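Local coordinates for putative curved DNA-binding protein (Chaetomium thermophilum var. thermophilum DSM 1495, PDB 4IPA), which is an Arx1 protein with a methionine-aminopeptidase-like fold, linked to ribosome biogenesis and possibly able to bind DNA, at residues 79-84 with 296-301; 117-122 with 128-133; 272-277 with 321-326; 281-286 with 290-295. One frame throughout, in Å; residues are numbered along the deposited sequence.

Interaction 1. Residues 79-84 with 296-301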
loop_
_atom_site.group_PDB
_atom_site.type_symbol
_atom_site.label_atom_id
_atom_site.label_comp_id
_atom_site.label_asym_id
_atom_site.label_seq_id
_atom_site.Cartn_x
_atom_site.Cartn_y
_atom_site.Cartn_z
ATOM N N LYS A 79 -19.064 6.198 4.105
ATOM C CA LYS A 79 -18.288 5.167 3.434
ATOM C C LYS A 79 -17.756 5.760 2.142
ATOM O O LYS A 79 -18.264 6.777 1.685
ATOM C CB LYS A 79 -19.171 3.963 3.128
ATOM C CG LYS A 79 -20.223 4.260 2.084
ATOM C CD LYS A 79 -21.296 3.191 2.034
ATOM C CE LYS A 79 -22.405 3.591 1.062
ATOM N NZ LYS A 79 -23.389 2.509 0.874
ATOM N N GLY A 80 -16.736 5.131 1.562
ATOM C CA GLY A 80 -16.130 5.633 0.344
ATOM C C GLY A 80 -14.799 4.964 0.036
ATOM O O GLY A 80 -14.531 3.865 0.524
ATOM N N PHE A 81 -13.976 5.618 -0.782
ATOM C CA PHE A 81 -12.619 5.145 -1.065
ATOM C C PHE A 81 -11.685 5.365 0.144
ATOM O O PHE A 81 -11.745 6.400 0.793
ATOM C CB PHE A 81 -12.023 5.915 -2.252
ATOM C CG PHE A 81 -12.680 5.632 -3.575
ATOM C CD1 PHE A 81 -13.946 6.138 -3.867
ATOM C CD2 PHE A 81 -12.021 4.885 -4.544
ATOM C CE1 PHE A 81 -14.545 5.888 -5.094
ATOM C CE2 PHE A 81 -12.621 4.633 -5.775
ATOM C CZ PHE A 81 -13.882 5.134 -6.048
ATOM N N SER A 82 -10.820 4.400 0.435
ATOM C CA SER A 82 -9.660 4.667 1.272
ATOM C C SER A 82 -8.472 4.980 0.350
ATOM O O SER A 82 -7.459 5.506 0.786
ATOM C CB SER A 82 -9.332 3.471 2.182
ATOM O OG SER A 82 -8.938 2.330 1.424
ATOM N N HIS A 83 -8.606 4.665 -0.936
ATOM C CA HIS A 83 -7.503 4.882 -1.882
ATOM C C HIS A 83 -8.006 4.690 -3.291
ATOM O O HIS A 83 -8.612 3.657 -3.596
ATOM C CB HIS A 83 -6.360 3.895 -1.626
ATOM C CG HIS A 83 -5.039 4.308 -2.210
ATOM N ND1 HIS A 83 -4.728 4.155 -3.549
ATOM C CD2 HIS A 83 -3.929 4.833 -1.627
ATOM C CE1 HIS A 83 -3.496 4.583 -3.766
ATOM N NE2 HIS A 83 -2.987 5.004 -2.616
ATOM N N PRO A 84 -7.736 5.669 -4.167
ATOM C CA PRO A 84 -8.131 5.581 -5.574
ATOM C C PRO A 84 -7.515 4.352 -6.237
ATOM O O PRO A 84 -6.467 3.881 -5.792
ATOM C CB PRO A 84 -7.517 6.847 -6.180
ATOM C CG PRO A 84 -6.354 7.139 -5.312
ATOM C CD PRO A 84 -6.836 6.809 -3.922
ATOM N N GLN A 296 -13.830 17.228 0.761
ATOM C CA GLN A 296 -14.223 16.954 2.131
ATOM C C GLN A 296 -15.456 16.060 2.160
ATOM O O GLN A 296 -15.512 15.079 2.906
ATOM C CB GLN A 296 -14.514 18.248 2.890
ATOM C CG GLN A 296 -15.154 18.003 4.249
ATOM C CD GLN A 296 -15.126 19.232 5.140
ATOM O OE1 GLN A 296 -15.236 20.359 4.661
ATOM N NE2 GLN A 296 -14.967 19.018 6.446
ATOM N N LYS A 297 -16.435 16.389 1.327
ATOM C CA LYS A 297 -17.681 15.641 1.290
ATOM C C LYS A 297 -17.547 14.244 0.694
ATOM O O LYS A 297 -18.116 13.288 1.210
ATOM C CB LYS A 297 -18.769 16.450 0.582
ATOM C CG LYS A 297 -19.230 17.661 1.392
ATOM C CD LYS A 297 -19.965 18.672 0.510
ATOM C CE LYS A 297 -21.004 19.488 1.301
ATOM N NZ LYS A 297 -21.707 20.507 0.449
ATOM N N LYS A 298 -16.797 14.103 -0.385
ATOM C CA LYS A 298 -16.699 12.793 -0.999
ATOM C C LYS A 298 -15.666 11.888 -0.285
ATOM O O LYS A 298 -15.929 10.720 -0.011
ATOM C CB LYS A 298 -16.396 12.938 -2.489
ATOM C CG LYS A 298 -16.091 11.634 -3.210
ATOM C CD LYS A 298 -17.093 11.377 -4.323
ATOM C CE LYS A 298 -16.473 10.596 -5.469
ATOM N NZ LYS A 298 -17.033 9.220 -5.582
ATOM N N PHE A 299 -14.503 12.439 0.042
ATOM C CA PHE A 299 -13.388 11.609 0.483
ATOM C C PHE A 299 -13.029 11.795 1.952
ATOM O O PHE A 299 -12.323 10.965 2.523
ATOM C CB PHE A 299 -12.152 11.884 -0.392
ATOM C CG PHE A 299 -12.379 11.620 -1.845
ATOM C CD1 PHE A 299 -12.561 10.319 -2.307
ATOM C CD2 PHE A 299 -12.440 12.665 -2.753
ATOM C CE1 PHE A 299 -12.796 10.077 -3.636
ATOM C CE2 PHE A 299 -12.673 12.416 -4.094
ATOM C CZ PHE A 299 -12.848 11.131 -4.530
ATOM N N GLY A 300 -13.497 12.882 2.560
ATOM C CA GLY A 300 -13.062 13.206 3.902
ATOM C C GLY A 300 -11.553 13.384 3.942
ATOM O O GLY A 300 -10.999 14.256 3.273
ATOM N N THR A 301 -10.872 12.542 4.707
ATOM C CA THR A 301 -9.432 12.673 4.848
ATOM C C THR A 301 -8.691 11.539 4.128
ATOM O O THR A 301 -7.500 11.309 4.365
ATOM C CB THR A 301 -9.052 12.685 6.324
ATOM O OG1 THR A 301 -9.621 11.530 6.946
ATOM C CG2 THR A 301 -9.627 13.934 7.008
HETATM O O HOH W 1 -13.820 8.130 1.557
HETATM O O HOH W 2 -15.121 8.232 -1.329
#
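K298 and F299, in the last turn of helix 286-299, meet F81 on an edge strand of the M24 (methionine-aminopeptidase-like) fold, and the pair illustrates how a helix end can be joined to a strand partly through water. K298 comes first. Its CG is anti to the backbone N (chi1 172°), which lays the chain over the neighbouring F299 ring, CG standing 3.4 Å above the plane and over the centre. Further out the chain bends at each torsion and crosses F81, so that NZ ends 4.2 Å from F81 CE1, approaching the ring obliquely. The ammonium group is claimed by E65 of helix 53-69, in a salt bridge, and that helix also packs against the F81 side chain. The carbonyl of K298 is tied to the strand by a water that accepts from F81 N and donates to K298 O, at 2.9 Å from each atom.

F299 follows. The two phenyl side chains lie alongside each other and point the same way, with F81 CD1 at the edge of the F299 ring, 4.1 Å from F299 CE1. F304 meets the F299 ring with its plane nearly parallel. A second water donates to F81 O at 2.8 Å and, more weakly, to F299 O at 3.3 Å. At G300 the backbone leaves the helix with positive phi, and G300 N makes a weak bond to Q296 O.

Interaction 2. Residues 117-122 with 128-133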
loop_
_atom_site.group_PDB
_atom_site.type_symbol
_atom_site.label_atom_id
_atom_site.label_comp_id
_atom_site.label_asym_id
_atom_site.label_seq_id
_atom_site.Cartn_x
_atom_site.Cartn_y
_atom_site.Cartn_z
ATOM N N LYS A 117 1.934 -2.444 -10.296
ATOM C CA LYS A 117 1.444 -2.303 -8.928
ATOM C C LYS A 117 0.018 -1.818 -8.966
ATOM O O LYS A 117 -0.276 -0.779 -9.540
ATOM C CB LYS A 117 2.291 -1.321 -8.109
ATOM C CG LYS A 117 3.574 -1.899 -7.601
ATOM C CD LYS A 117 4.499 -2.241 -8.759
ATOM C CE LYS A 117 4.984 -0.978 -9.469
ATOM N NZ LYS A 117 5.979 -1.316 -10.540
ATOM N N ILE A 118 -0.867 -2.589 -8.359
ATOM C CA ILE A 118 -2.256 -2.207 -8.275
ATOM C C ILE A 118 -2.585 -1.969 -6.808
ATOM O O ILE A 118 -2.543 -2.883 -5.981
ATOM C CB ILE A 118 -3.152 -3.275 -8.888
ATOM C CG1 ILE A 118 -2.699 -3.545 -10.329
ATOM C CG2 ILE A 118 -4.614 -2.825 -8.858
ATOM C CD1 ILE A 118 -2.582 -5.001 -10.674
ATOM N N GLN A 119 -2.852 -0.716 -6.486
ATOM C CA GLN A 119 -3.130 -0.313 -5.121
ATOM C C GLN A 119 -4.433 0.461 -5.109
ATOM O O GLN A 119 -4.627 1.406 -5.885
ATOM C CB GLN A 119 -1.984 0.532 -4.564
ATOM C CG GLN A 119 -2.226 1.143 -3.186
ATOM C CD GLN A 119 -0.917 1.647 -2.566
ATOM O OE1 GLN A 119 -0.902 2.572 -1.743
ATOM N NE2 GLN A 119 0.192 1.031 -2.971
ATOM N N LEU A 120 -5.330 0.044 -4.229
ATOM C CA LEU A 120 -6.631 0.671 -4.132
ATOM C C LEU A 120 -7.198 0.317 -2.779
ATOM O O LEU A 120 -6.598 -0.461 -2.046
ATOM C CB LEU A 120 -7.542 0.159 -5.248
ATOM C CG LEU A 120 -7.750 -1.350 -5.346
ATOM C CD1 LEU A 120 -8.907 -1.795 -4.464
ATOM C CD2 LEU A 120 -8.008 -1.751 -6.812
ATOM N N GLY A 121 -8.343 0.883 -2.434
ATOM C CA GLY A 121 -8.978 0.507 -1.191
ATOM C C GLY A 121 -10.295 1.178 -0.898
ATOM O O GLY A 121 -10.612 2.245 -1.444
ATOM N N ALA A 122 -11.056 0.533 -0.020
ATOM C CA ALA A 122 -12.339 1.036 0.427
ATOM C C ALA A 122 -12.342 1.377 1.909
ATOM O O ALA A 122 -11.421 1.036 2.659
ATOM C CB ALA A 122 -13.448 0.024 0.138
ATOM N N GLY A 128 -10.646 2.219 6.990
ATOM C CA GLY A 128 -10.198 1.883 5.654
ATOM C C GLY A 128 -9.222 0.726 5.569
ATOM O O GLY A 128 -8.436 0.481 6.497
ATOM N N THR A 129 -9.289 0.003 4.457
ATOM C CA THR A 129 -8.303 -1.018 4.150
ATOM C C THR A 129 -7.681 -0.638 2.822
ATOM O O THR A 129 -8.395 -0.396 1.856
ATOM C CB THR A 129 -8.958 -2.405 3.966
ATOM O OG1 THR A 129 -9.933 -2.312 2.922
ATOM C CG2 THR A 129 -9.650 -2.856 5.256
ATOM N N ILE A 130 -6.359 -0.576 2.774
ATOM C CA ILE A 130 -5.655 -0.346 1.523
ATOM C C ILE A 130 -4.909 -1.633 1.154
ATOM O O ILE A 130 -4.326 -2.284 2.027
ATOM C CB ILE A 130 -4.682 0.857 1.635
ATOM C CG1 ILE A 130 -5.445 2.111 2.076
ATOM C CG2 ILE A 130 -3.971 1.117 0.301
ATOM C CD1 ILE A 130 -4.573 3.351 2.244
ATOM N N VAL A 131 -4.969 -2.021 -0.121
ATOM C CA VAL A 131 -4.283 -3.221 -0.594
ATOM C C VAL A 131 -3.423 -2.884 -1.801
ATOM O O VAL A 131 -3.765 -2.000 -2.579
ATOM C CB VAL A 131 -5.276 -4.354 -1.024
ATOM C CG1 VAL A 131 -6.131 -4.805 0.131
ATOM C CG2 VAL A 131 -6.163 -3.899 -2.174
ATOM N N CYS A 132 -2.309 -3.593 -1.950
ATOM C CA CYS A 132 -1.478 -3.470 -3.139
ATOM C C CYS A 132 -0.906 -4.836 -3.488
ATOM O O CYS A 132 -0.257 -5.472 -2.652
ATOM C CB CYS A 132 -0.329 -2.474 -2.940
ATOM S SG CYS A 132 0.800 -2.308 -4.401
ATOM N N ASP A 133 -1.162 -5.272 -4.722
ATOM C CA ASP A 133 -0.554 -6.470 -5.285
ATOM C C ASP A 133 0.351 -6.006 -6.432
ATOM O O ASP A 133 0.116 -4.957 -7.044
ATOM C CB ASP A 133 -1.651 -7.424 -5.818
ATOM C CG ASP A 133 -1.135 -8.862 -6.090
ATOM O OD1 ASP A 133 0.003 -9.198 -5.682
ATOM O OD2 ASP A 133 -1.892 -9.665 -6.703
#
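The beta hairpin of strands 115-124 and 127-136, part of the M24 fold, sets I118 against D133 and L120 against V131 as antiparallel hydrogen-bonded pairs, with Q119 and C132 forming the non-hydrogen-bonded pair between them. The axes of the two short segments approach to 4.7 Å. Bonding is straightest from V131 N to L120 O (3.0 Å, 178° at the hydrogen). Nearer the turn, T129 N donates to A122 O at 3.0 Å.

Side chains alternate between the faces. L120 and V131 lie side by side, and L120 CD1 touches V131 CG2 at 4.1 Å. V131 CG2 stands between its own backbone N and carbonyl carbon (chi1 of CG1 -62°), which brings it beside the partner strand. Helix 23-46 packs on I118 on this same face. On the face of Q119, I130 and C132, the extended Q119 chain lies across I130, its CG 3.9 Å from I130 CG2, and strand 342-352 packs against Q119 and C132. Between the ordinary bonds the backbone also comes close through CA-H...O contacts: C132 CA is 3.1 Å from I118 O, and Q119 CA is 3.1 Å from V131 O.

Interaction 3. Residues 272-277 with 321-326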
loop_
_atom_site.group_PDB
_atom_site.type_symbol
_atom_site.label_atom_id
_atom_site.label_comp_id
_atom_site.label_asym_id
_atom_site.label_seq_id
_atom_site.Cartn_x
_atom_site.Cartn_y
_atom_site.Cartn_z
ATOM N N THR A 272 -1.195 13.640 -9.113
ATOM C CA THR A 272 -2.654 13.626 -9.025
ATOM C C THR A 272 -3.152 13.064 -7.710
ATOM O O THR A 272 -4.280 13.341 -7.302
ATOM C CB THR A 272 -3.291 12.847 -10.189
ATOM O OG1 THR A 272 -2.845 11.482 -10.151
ATOM C CG2 THR A 272 -2.910 13.499 -11.542
ATOM N N LEU A 273 -2.317 12.278 -7.044
ATOM C CA LEU A 273 -2.703 11.651 -5.784
ATOM C C LEU A 273 -2.547 12.623 -4.614
ATOM O O LEU A 273 -1.479 13.182 -4.409
ATOM C CB LEU A 273 -1.865 10.393 -5.550
ATOM C CG LEU A 273 -2.210 9.542 -4.328
ATOM C CD1 LEU A 273 -3.572 8.886 -4.541
ATOM C CD2 LEU A 273 -1.138 8.487 -4.109
ATOM N N HIS A 274 -3.619 12.832 -3.856
ATOM C CA HIS A 274 -3.624 13.809 -2.762
ATOM C C HIS A 274 -4.536 13.328 -1.627
ATOM O O HIS A 274 -5.261 12.354 -1.774
ATOM C CB HIS A 274 -4.169 15.177 -3.231
ATOM C CG HIS A 274 -3.456 15.766 -4.413
ATOM N ND1 HIS A 274 -2.734 16.942 -4.332
ATOM C CD2 HIS A 274 -3.398 15.371 -5.705
ATOM C CE1 HIS A 274 -2.241 17.230 -5.525
ATOM N NE2 HIS A 274 -2.617 16.292 -6.372
ATOM N N ARG A 275 -4.508 14.030 -0.500
ATOM C CA ARG A 275 -5.506 13.830 0.548
ATOM C C ARG A 275 -5.664 15.094 1.385
ATOM O O ARG A 275 -4.717 15.860 1.554
ATOM C CB ARG A 275 -5.155 12.628 1.440
ATOM C CG ARG A 275 -4.168 12.919 2.547
ATOM C CD ARG A 275 -4.052 11.716 3.476
ATOM N NE ARG A 275 -3.083 11.948 4.538
ATOM C CZ ARG A 275 -3.372 12.520 5.708
ATOM N NH1 ARG A 275 -4.607 12.924 5.977
ATOM N NH2 ARG A 275 -2.419 12.696 6.610
ATOM N N ARG A 276 -6.871 15.308 1.897
ATOM C CA ARG A 276 -7.128 16.417 2.812
ATOM C C ARG A 276 -6.396 16.207 4.118
ATOM O O ARG A 276 -6.387 15.096 4.628
ATOM C CB ARG A 276 -8.617 16.506 3.122
ATOM C CG ARG A 276 -9.301 17.711 2.542
ATOM C CD ARG A 276 -10.787 17.704 2.876
ATOM N NE ARG A 276 -11.020 18.282 4.187
ATOM C CZ ARG A 276 -11.420 17.599 5.251
ATOM N NH1 ARG A 276 -11.662 16.295 5.162
ATOM N NH2 ARG A 276 -11.590 18.232 6.402
ATOM N N THR A 277 -5.777 17.263 4.650
ATOM C CA THR A 277 -5.215 17.240 6.006
ATOM C C THR A 277 -6.134 17.979 6.972
ATOM O O THR A 277 -7.149 18.549 6.567
ATOM C CB THR A 277 -3.841 17.931 6.090
ATOM O OG1 THR A 277 -3.997 19.339 5.867
ATOM C CG2 THR A 277 -2.860 17.353 5.072
ATOM N N GLU A 321 -3.548 26.173 -4.611
ATOM C CA GLU A 321 -3.599 26.817 -3.302
ATOM C C GLU A 321 -3.799 25.818 -2.160
ATOM O O GLU A 321 -3.296 26.005 -1.051
ATOM C CB GLU A 321 -4.692 27.883 -3.239
ATOM C CG GLU A 321 -4.567 28.747 -1.984
ATOM C CD GLU A 321 -5.717 29.714 -1.786
ATOM O OE1 GLU A 321 -6.795 29.517 -2.392
ATOM O OE2 GLU A 321 -5.525 30.681 -1.017
ATOM N N CYS A 322 -4.547 24.758 -2.423
ATOM C CA CYS A 322 -4.811 23.773 -1.388
ATOM C C CYS A 322 -3.506 23.107 -0.924
ATOM O O CYS A 322 -3.325 22.849 0.265
ATOM C CB CYS A 322 -5.830 22.727 -1.874
ATOM S SG CYS A 322 -7.569 23.312 -2.000
ATOM N N VAL A 323 -2.604 22.840 -1.869
ATOM C CA VAL A 323 -1.321 22.219 -1.558
ATOM C C VAL A 323 -0.374 23.244 -0.937
ATOM O O VAL A 323 0.282 22.974 0.074
ATOM C CB VAL A 323 -0.656 21.625 -2.824
ATOM C CG1 VAL A 323 0.804 21.177 -2.534
ATOM C CG2 VAL A 323 -1.498 20.481 -3.377
ATOM N N ARG A 324 -0.303 24.418 -1.555
ATOM C CA ARG A 324 0.563 25.458 -1.056
ATOM C C ARG A 324 0.174 25.756 0.391
ATOM O O ARG A 324 1.033 25.922 1.247
ATOM C CB ARG A 324 0.485 26.714 -1.929
ATOM C CG ARG A 324 1.524 27.768 -1.558
ATOM C CD ARG A 324 2.975 27.309 -1.838
ATOM N NE ARG A 324 3.235 27.104 -3.268
ATOM C CZ ARG A 324 3.455 28.082 -4.150
ATOM N NH1 ARG A 324 3.451 29.356 -3.768
ATOM N NH2 ARG A 324 3.678 27.785 -5.430
ATOM N N GLY A 325 -1.124 25.761 0.666
ATOM C CA GLY A 325 -1.619 26.105 1.986
ATOM C C GLY A 325 -1.531 24.990 3.006
ATOM O O GLY A 325 -1.781 25.203 4.193
ATOM N N GLY A 326 -1.187 23.792 2.553
ATOM C CA GLY A 326 -1.102 22.656 3.450
ATOM C C GLY A 326 -2.399 21.962 3.860
ATOM O O GLY A 326 -2.389 21.156 4.791
#
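Strand 273-276 passes the C-terminal end of helix 312-324 with H274 and V323 8.8 Å apart at their CA atoms, and the gap narrows to 7.3 Å between the CA atoms of T277 and G326. The H274 and V323 side chains cross at about a right angle. V323 CG2 comes to the edge of the imidazole, near its plane, 3.9 Å from H274 ND1 and almost as near CE1. Next to CE1 in the ring, NE2 is hydrogen-bonded to A271 O.

The helix closes in a Schellman motif: G326, with positive phi (79°), sends its N-H back to V323 O, while G325 N bonds to E321 O. This turn sets the chain on its way to strand 328-330, which pairs with strand 273-276 in a small antiparallel sheet, and it leaves the G326 carbonyl facing T277. The T277 hydroxyl sits between its own backbone N and carbonyl carbon (chi1 68°), and from there OG1 donates to G326 O at 2.7 Å. The donor lies in the carbonyl plane, on a lone pair, with an angle of 139° at the oxygen. N279 ND2 gives the same G326 oxygen a second hydrogen bond, and the T277 hydroxyl has a further weak bond with N279 N.

Interaction 4. Residues 281-286 with 290-295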
loop_
_atom_site.group_PDB
_atom_site.type_symbol
_atom_site.label_atom_id
_atom_site.label_comp_id
_atom_site.label_asym_id
_atom_site.label_seq_id
_atom_site.Cartn_x
_atom_site.Cartn_y
_atom_site.Cartn_z
ATOM N N TYR A 281 -5.733 26.363 7.430
ATOM C CA TYR A 281 -5.428 27.453 6.505
ATOM C C TYR A 281 -6.679 27.927 5.764
ATOM O O TYR A 281 -7.457 27.120 5.260
ATOM C CB TYR A 281 -4.347 27.010 5.512
ATOM C CG TYR A 281 -3.987 28.049 4.474
ATOM C CD1 TYR A 281 -3.158 29.114 4.790
ATOM C CD2 TYR A 281 -4.455 27.951 3.170
ATOM C CE1 TYR A 281 -2.813 30.078 3.829
ATOM C CE2 TYR A 281 -4.116 28.906 2.200
ATOM C CZ TYR A 281 -3.299 29.966 2.543
ATOM O OH TYR A 281 -2.962 30.907 1.598
ATOM N N ALA A 282 -6.890 29.234 5.707
ATOM C CA ALA A 282 -8.055 29.761 5.003
ATOM C C ALA A 282 -7.757 29.984 3.519
ATOM O O ALA A 282 -6.877 30.767 3.164
ATOM C CB ALA A 282 -8.539 31.031 5.647
ATOM N N LEU A 283 -8.485 29.278 2.656
ATOM C CA LEU A 283 -8.293 29.411 1.214
ATOM C C LEU A 283 -8.887 30.718 0.701
ATOM O O LEU A 283 -10.004 31.078 1.060
ATOM C CB LEU A 283 -8.905 28.217 0.486
ATOM C CG LEU A 283 -8.263 26.875 0.861
ATOM C CD1 LEU A 283 -9.131 25.717 0.401
ATOM C CD2 LEU A 283 -6.833 26.776 0.299
ATOM N N LYS A 284 -8.127 31.428 -0.127
ATOM C CA LYS A 284 -8.581 32.703 -0.672
ATOM C C LYS A 284 -9.286 32.546 -2.012
ATOM O O LYS A 284 -10.206 33.300 -2.336
ATOM C CB LYS A 284 -7.403 33.678 -0.798
ATOM C CG LYS A 284 -6.791 34.049 0.553
ATOM C CD LYS A 284 -5.700 35.099 0.421
ATOM C CE LYS A 284 -5.280 35.615 1.794
ATOM N NZ LYS A 284 -4.236 36.681 1.716
ATOM N N ARG A 285 -8.871 31.546 -2.779
ATOM C CA ARG A 285 -9.369 31.377 -4.137
ATOM C C ARG A 285 -10.633 30.533 -4.181
ATOM O O ARG A 285 -10.700 29.461 -3.577
ATOM C CB ARG A 285 -8.262 30.803 -5.028
ATOM C CG ARG A 285 -7.042 31.715 -5.030
ATOM C CD ARG A 285 -5.854 31.134 -5.762
ATOM N NE ARG A 285 -6.132 30.823 -7.162
ATOM C CZ ARG A 285 -6.120 31.718 -8.153
ATOM N NH1 ARG A 285 -5.862 33.003 -7.910
ATOM N NH2 ARG A 285 -6.372 31.329 -9.397
ATOM N N PRO A 286 -11.648 31.023 -4.900
ATOM C CA PRO A 286 -12.951 30.359 -4.906
ATOM C C PRO A 286 -12.888 28.948 -5.475
ATOM O O PRO A 286 -13.604 28.090 -4.983
ATOM C CB PRO A 286 -13.813 31.276 -5.788
ATOM C CG PRO A 286 -12.837 32.061 -6.604
ATOM C CD PRO A 286 -11.636 32.240 -5.730
ATOM N N LYS A 290 -13.894 25.500 -3.532
ATOM C CA LYS A 290 -14.877 24.672 -4.219
ATOM C C LYS A 290 -14.415 23.217 -4.288
ATOM O O LYS A 290 -15.176 22.295 -4.021
ATOM C CB LYS A 290 -15.126 25.221 -5.628
ATOM C CG LYS A 290 -16.052 24.364 -6.461
ATOM C CD LYS A 290 -16.319 24.997 -7.824
ATOM C CE LYS A 290 -17.437 24.254 -8.550
ATOM N NZ LYS A 290 -17.551 24.689 -9.963
ATOM N N ILE A 291 -13.162 23.037 -4.676
ATOM C CA ILE A 291 -12.541 21.728 -4.788
ATOM C C ILE A 291 -12.358 21.154 -3.379
ATOM O O ILE A 291 -12.550 19.961 -3.145
ATOM C CB ILE A 291 -11.179 21.873 -5.499
ATOM C CG1 ILE A 291 -11.397 22.027 -7.006
ATOM C CG2 ILE A 291 -10.266 20.716 -5.190
ATOM C CD1 ILE A 291 -12.358 21.033 -7.570
ATOM N N TYR A 292 -12.007 22.027 -2.442
ATOM C CA TYR A 292 -11.813 21.623 -1.065
ATOM C C TYR A 292 -13.084 21.008 -0.480
ATOM O O TYR A 292 -13.042 19.955 0.163
ATOM C CB TYR A 292 -11.389 22.811 -0.210
ATOM C CG TYR A 292 -11.156 22.401 1.220
ATOM C CD1 TYR A 292 -12.203 22.365 2.131
ATOM C CD2 TYR A 292 -9.895 22.012 1.644
ATOM C CE1 TYR A 292 -11.993 21.972 3.438
ATOM C CE2 TYR A 292 -9.669 21.621 2.950
ATOM C CZ TYR A 292 -10.721 21.604 3.845
ATOM O OH TYR A 292 -10.491 21.203 5.130
ATOM N N SER A 293 -14.215 21.667 -0.718
ATOM C CA SER A 293 -15.496 21.182 -0.216
ATOM C C SER A 293 -15.944 19.932 -0.934
ATOM O O SER A 293 -16.441 19.011 -0.309
ATOM C CB SER A 293 -16.574 22.260 -0.304
ATOM O OG SER A 293 -16.245 23.303 0.589
ATOM N N GLU A 294 -15.761 19.900 -2.244
ATOM C CA GLU A 294 -16.054 18.683 -3.000
ATOM C C GLU A 294 -15.316 17.476 -2.399
ATOM O O GLU A 294 -15.872 16.377 -2.304
ATOM C CB GLU A 294 -15.660 18.839 -4.473
ATOM C CG GLU A 294 -15.809 17.554 -5.272
ATOM C CD GLU A 294 -15.268 17.662 -6.688
ATOM O OE1 GLU A 294 -14.633 18.681 -7.012
ATOM O OE2 GLU A 294 -15.475 16.723 -7.485
ATOM N N VAL A 295 -14.069 17.693 -1.991
ATOM C CA VAL A 295 -13.233 16.601 -1.511
ATOM C C VAL A 295 -13.598 16.224 -0.075
ATOM O O VAL A 295 -13.679 15.048 0.268
ATOM C CB VAL A 295 -11.745 16.954 -1.599
ATOM C CG1 VAL A 295 -10.920 15.967 -0.779
ATOM C CG2 VAL A 295 -11.292 16.980 -3.042
#
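L283 and P286 on one side, Y292 and K290 on the other, show how a loop can be folded back onto the helix it leads into. The apolar part is a single leucine branch against the base of a tyrosine. L283 CD1 lies 3.7 Å from Y292 CB and 4.0 Å from Y292 CG, reaching the ring obliquely, and the two side chains cross at about a right angle. With CG anti to the backbone N (chi1 -179°), the Y292 ring stands out from the helix, and the leucine meets the root of the side chain and not the hydroxyl. L283 also packs on C322 of helix 312-324.

The hydrogen bonding across the contact is of the backbone. R285 occupies the N-cap position of helix 286-299, P286 opens the first turn, and K290 N donates to P286 O at 3.0 Å, the first-turn bond of the helix. K290 CB is also close to this oxygen, at 3.3 Å. E321 of helix 312-324 accepts from K284 N and R285 N, just ahead of that turn.

The polar ends point elsewhere: K290 NZ forms a salt bridge with D314, and Y292 OH bonds to R276 NE. With those ends satisfied, loop and helix are joined by one backbone bond and one leucine branch, so the contact is small and, in its side chains, mostly apolar.

Interaction 2 lies nearest the middle of the protein, about 6 Å between centres, whereas interaction 4 is peripheral, about 28 Å out. Strand 79-88 of interaction 1 is the sheet neighbour of strand 115-124 in interaction 2, paired through backbone bonds such as S82 N to G121 O (2.9 Å), with S82 OG also reaching T129 O (2.8 Å). Helix 286-299 serves both interactions 1 and 4. Interactions 3 and 4 have centres about 10 Å apart and meet through E321. Along the chain, interaction 1 spans interactions 2 and 4 and alternates with interaction 3. Interaction 1 is one place where the region carrying interactions 3 and 4 meets the sheet of strand 79-88.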